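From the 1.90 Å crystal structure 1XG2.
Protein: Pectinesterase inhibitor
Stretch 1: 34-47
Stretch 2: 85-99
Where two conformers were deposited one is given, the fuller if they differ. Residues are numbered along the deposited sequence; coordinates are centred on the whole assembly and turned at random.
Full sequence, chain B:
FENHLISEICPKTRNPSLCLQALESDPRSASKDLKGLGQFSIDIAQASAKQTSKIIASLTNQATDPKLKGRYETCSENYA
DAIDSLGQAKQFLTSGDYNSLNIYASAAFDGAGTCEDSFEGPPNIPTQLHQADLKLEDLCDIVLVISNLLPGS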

# COMPACT_ATOMS: atom_id res chain seq x y z
N LEU B 34 -8.09 27.29 -8.81
CA LEU B 34 -7.86 26.03 -8.09
C LEU B 34 -6.48 25.47 -8.41
O LEU B 34 -5.78 25.02 -7.52
CB LEU B 34 -8.94 24.98 -8.38
CG LEU B 34 -10.14 24.93 -7.45
CD1 LEU B 34 -11.14 23.86 -7.91
CD2 LEU B 34 -9.73 24.71 -5.99
N LYS B 35 -6.08 25.49 -9.69
CA LYS B 35 -4.77 24.96 -10.06
C LYS B 35 -3.65 25.72 -9.39
O LYS B 35 -2.69 25.14 -8.92
CB LYS B 35 -4.57 25.00 -11.59
CG LYS B 35 -5.15 23.81 -12.32
CD LYS B 35 -4.65 23.74 -13.78
CE LYS B 35 -4.75 22.31 -14.35
NZ LYS B 35 -3.64 22.00 -15.31
N GLY B 36 -3.75 27.04 -9.39
CA GLY B 36 -2.77 27.88 -8.73
C GLY B 36 -2.66 27.62 -7.24
O GLY B 36 -1.55 27.55 -6.72
N LEU B 37 -3.79 27.45 -6.55
CA LEU B 37 -3.78 27.14 -5.12
C LEU B 37 -3.14 25.77 -4.92
O LEU B 37 -2.36 25.59 -4.00
CB LEU B 37 -5.19 27.19 -4.53
CG LEU B 37 -5.84 28.57 -4.58
CD1 LEU B 37 -7.30 28.49 -4.19
CD2 LEU B 37 -5.10 29.55 -3.68
N GLY B 38 -3.44 24.84 -5.83
CA GLY B 38 -2.85 23.51 -5.84
C GLY B 38 -1.33 23.50 -5.90
O GLY B 38 -0.67 22.86 -5.09
N GLN B 39 -0.76 24.23 -6.86
CA GLN B 39 0.69 24.28 -7.00
C GLN B 39 1.33 24.91 -5.78
O GLN B 39 2.38 24.47 -5.32
CB GLN B 39 1.11 25.05 -8.26
CG GLN B 39 0.71 24.40 -9.60
CD GLN B 39 1.48 23.11 -9.94
OE1 GLN B 39 2.28 22.63 -9.12
NE2 GLN B 39 1.25 22.56 -11.11
N PHE B 40 0.68 25.92 -5.22
CA PHE B 40 1.21 26.60 -4.05
C PHE B 40 1.24 25.63 -2.88
O PHE B 40 2.22 25.55 -2.13
CB PHE B 40 0.34 27.82 -3.71
CG PHE B 40 0.84 28.61 -2.56
CD1 PHE B 40 1.88 29.51 -2.73
CD2 PHE B 40 0.30 28.44 -1.30
CE1 PHE B 40 2.37 30.25 -1.66
CE2 PHE B 40 0.80 29.17 -0.21
CZ PHE B 40 1.82 30.08 -0.40
N SER B 41 0.15 24.88 -2.75
CA SER B 41 -0.02 23.96 -1.63
C SER B 41 0.94 22.78 -1.75
O SER B 41 1.50 22.31 -0.78
CB SER B 41 -1.47 23.47 -1.64
OG SER B 41 -2.31 24.63 -1.08
N ILE B 42 1.24 22.31 -2.96
CA ILE B 42 2.24 21.25 -3.12
C ILE B 42 3.61 21.80 -2.69
O ILE B 42 4.34 21.12 -1.99
CB ILE B 42 2.30 20.70 -4.58
CG1 ILE B 42 0.99 20.03 -4.97
CG2 ILE B 42 3.44 19.69 -4.74
CD1 ILE B 42 0.84 19.85 -6.48
N ASP B 43 3.93 23.01 -3.11
CA ASP B 43 5.21 23.63 -2.78
C ASP B 43 5.40 23.71 -1.27
O ASP B 43 6.47 23.38 -0.76
CB ASP B 43 5.32 25.04 -3.36
CG ASP B 43 5.53 25.05 -4.86
OD1 ASP B 43 5.68 23.97 -5.50
OD2 ASP B 43 5.55 26.13 -5.49
N ILE B 44 4.35 24.10 -0.56
CA ILE B 44 4.36 24.20 0.89
C ILE B 44 4.59 22.83 1.53
O ILE B 44 5.39 22.70 2.45
CB ILE B 44 3.03 24.80 1.41
CG1 ILE B 44 2.90 26.27 1.01
CG2 ILE B 44 2.93 24.67 2.91
CD1 ILE B 44 3.76 27.21 1.79
N ALA B 45 3.86 21.82 1.04
CA ALA B 45 3.98 20.48 1.58
C ALA B 45 5.37 19.90 1.33
O ALA B 45 5.96 19.31 2.24
CB ALA B 45 2.92 19.58 1.00
N GLN B 46 5.91 20.07 0.12
CA GLN B 46 7.24 19.56 -0.18
C GLN B 46 8.35 20.22 0.65
O GLN B 46 9.28 19.55 1.11
CB GLN B 46 7.58 19.71 -1.67
CG GLN B 46 8.75 18.78 -2.05
CD GLN B 46 9.12 18.84 -3.52
OE1 GLN B 46 9.41 17.81 -4.14
NE2 GLN B 46 9.13 20.04 -4.08
N ALA B 47 8.24 21.53 0.85
CA ALA B 47 9.20 22.26 1.68
C ALA B 47 9.20 21.77 3.13
O ALA B 47 10.26 21.69 3.77
CB ALA B 47 8.90 23.77 1.62
N SER B 85 7.31 12.00 -4.38
CA SER B 85 5.93 11.93 -4.81
C SER B 85 5.31 13.31 -4.96
O SER B 85 4.54 13.54 -5.88
CB SER B 85 5.08 11.06 -3.86
OG SER B 85 5.39 9.68 -4.04
N LEU B 86 5.66 14.23 -4.07
CA LEU B 86 5.16 15.59 -4.18
C LEU B 86 5.77 16.30 -5.40
O LEU B 86 5.09 17.10 -6.06
CB LEU B 86 5.43 16.37 -2.90
CG LEU B 86 4.56 15.96 -1.70
CD1 LEU B 86 5.06 16.58 -0.42
CD2 LEU B 86 3.08 16.30 -1.90
N GLY B 87 7.02 16.01 -5.70
CA GLY B 87 7.66 16.52 -6.91
C GLY B 87 6.89 16.14 -8.15
O GLY B 87 6.67 16.98 -9.03
N GLN B 88 6.45 14.88 -8.22
CA GLN B 88 5.69 14.39 -9.35
C GLN B 88 4.27 14.92 -9.36
O GLN B 88 3.69 15.11 -10.42
CB GLN B 88 5.65 12.86 -9.34
CG GLN B 88 6.99 12.24 -9.71
CD GLN B 88 6.83 11.03 -10.60
OE1 GLN B 88 7.22 9.93 -10.21
NE2 GLN B 88 6.26 11.23 -11.80
N ALA B 89 3.72 15.16 -8.18
CA ALA B 89 2.40 15.77 -8.04
C ALA B 89 2.31 17.09 -8.81
O ALA B 89 1.29 17.37 -9.43
CB ALA B 89 2.07 15.99 -6.56
N LYS B 90 3.36 17.90 -8.79
CA LYS B 90 3.33 19.16 -9.54
C LYS B 90 3.08 18.93 -11.04
O LYS B 90 2.30 19.64 -11.67
CB LYS B 90 4.64 19.94 -9.37
CG LYS B 90 4.91 20.42 -7.94
CD LYS B 90 6.07 21.43 -7.87
CE LYS B 90 5.75 22.81 -8.52
NZ LYS B 90 4.59 23.59 -7.94
N GLN B 91 3.77 17.95 -11.61
CA GLN B 91 3.66 17.68 -13.05
C GLN B 91 2.28 17.14 -13.39
O GLN B 91 1.71 17.47 -14.42
CB GLN B 91 4.72 16.66 -13.49
CG GLN B 91 6.18 17.10 -13.35
CD GLN B 91 7.17 15.96 -13.68
OE1 GLN B 91 7.92 16.04 -14.66
NE2 GLN B 91 7.17 14.90 -12.86
N PHE B 92 1.73 16.30 -12.52
CA PHE B 92 0.40 15.75 -12.73
C PHE B 92 -0.66 16.86 -12.70
O PHE B 92 -1.59 16.87 -13.51
CB PHE B 92 0.08 14.68 -11.66
CG PHE B 92 0.82 13.37 -11.84
CD1 PHE B 92 1.55 12.83 -10.78
CD2 PHE B 92 0.76 12.68 -13.04
CE1 PHE B 92 2.23 11.63 -10.93
CE2 PHE B 92 1.43 11.46 -13.19
CZ PHE B 92 2.16 10.94 -12.14
N LEU B 93 -0.51 17.80 -11.77
CA LEU B 93 -1.46 18.92 -11.69
C LEU B 93 -1.40 19.76 -12.98
O LEU B 93 -2.44 20.10 -13.55
CB LEU B 93 -1.19 19.76 -10.44
CG LEU B 93 -2.05 21.01 -10.19
CD1 LEU B 93 -3.53 20.72 -10.29
CD2 LEU B 93 -1.72 21.60 -8.81
N THR B 94 -0.20 20.05 -13.46
CA THR B 94 0.01 20.80 -14.70
C THR B 94 -0.65 20.13 -15.90
O THR B 94 -1.28 20.78 -16.73
CB THR B 94 1.51 20.94 -14.97
OG1 THR B 94 2.14 21.64 -13.89
CG2 THR B 94 1.77 21.81 -16.23
N SER B 95 -0.54 18.80 -15.93
CA SER B 95 -1.05 18.02 -17.05
C SER B 95 -2.57 17.78 -16.94
O SER B 95 -3.22 17.32 -17.87
CB SER B 95 -0.32 16.67 -17.07
OG SER B 95 0.94 16.84 -17.73
N GLY B 96 -3.17 18.12 -15.81
CA GLY B 96 -4.58 17.90 -15.60
C GLY B 96 -4.93 16.47 -15.21
O GLY B 96 -6.07 16.07 -15.32
N ASP B 97 -3.95 15.71 -14.74
CA ASP B 97 -4.19 14.34 -14.30
C ASP B 97 -4.45 14.36 -12.79
O ASP B 97 -3.56 14.09 -11.97
CB ASP B 97 -2.97 13.49 -14.65
CG ASP B 97 -3.13 12.03 -14.30
OD1 ASP B 97 -4.18 11.64 -13.74
OD2 ASP B 97 -2.23 11.21 -14.56
N TYR B 98 -5.69 14.67 -12.43
CA TYR B 98 -6.05 14.88 -11.03
C TYR B 98 -6.15 13.56 -10.28
O TYR B 98 -6.00 13.54 -9.05
CB TYR B 98 -7.37 15.65 -10.92
CG TYR B 98 -7.37 16.91 -11.75
CD1 TYR B 98 -8.46 17.26 -12.55
CD2 TYR B 98 -6.25 17.74 -11.77
CE1 TYR B 98 -8.44 18.40 -13.33
CE2 TYR B 98 -6.22 18.88 -12.56
CZ TYR B 98 -7.32 19.21 -13.34
OH TYR B 98 -7.27 20.36 -14.11
N ASN B 99 -6.38 12.46 -11.00
CA ASN B 99 -6.40 11.14 -10.36
C ASN B 99 -5.00 10.80 -9.88
O ASN B 99 -4.83 10.42 -8.73
CB ASN B 99 -6.95 10.08 -11.30
CG ASN B 99 -8.44 10.21 -11.51
OD1 ASN B 99 -9.18 10.53 -10.58
ND2 ASN B 99 -8.91 9.95 -12.75

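The apolar centre of the contact is two interlocked knobs, Ile42 and Leu93, whose CA-to-CB bonds both point toward the opposing stretch. Ile42 sits among Leu86, Ala89, Lys90 and Leu93; its CD1 lies 4.1 Å from Ala89 CB and 3.9 Å from Leu93 CD2. Leu93 in turn enters a hole formed by Lys35, Gly38, Gln39 and Ile42. Gly38 makes that hole possible: an ideal CB on it would fall 2.7 Å from Leu93 CD2, a clash, whereas its actual backbone C lies 3.5 Å from the same methyl. Further along, Ala45 CB packs 3.9 Å from Leu86 CD1.

This packing joins two nearly antiparallel helices, 34-47 and 85-95, with axes 172° apart in direction and 9.6 Å apart at closest approach. The register runs accordingly, from Lys35 CA to Leu93 CA at 7.1 Å to Gln46 CA to Leu86 CA at 6.0 Å. In all, 718 Å² is buried, summed over both sides.

Outward, Lys90 lays its aliphatic chain against the core, with CG 3.6 Å from Ile42 CG2, and delivers its amine to two acceptors. Lys90 NZ forms a salt bridge with Asp43 OD1 at 2.7 Å and donates to Gln39 OE1 at 2.8 Å. The Gln39 amide answers in the other direction: NE2 donates to Lys90 O at 3.2 Å, with an N-H...O angle of 164°. Lys90 O also accepts from Thr94 OG1 at 3.0 Å.

At the end of helix 85-95, Lys35 NZ donates to Leu93 O at 2.9 Å and lies 3.0 Å from Thr94 O, placing positive charge beside carbonyls of the last turn. Gly96, with phi +80°, ends that turn in a Schellman motif. Beyond it, the edge of the Tyr98 ring faces Lys35, whose CE is 3.2 Å from Tyr98 OH.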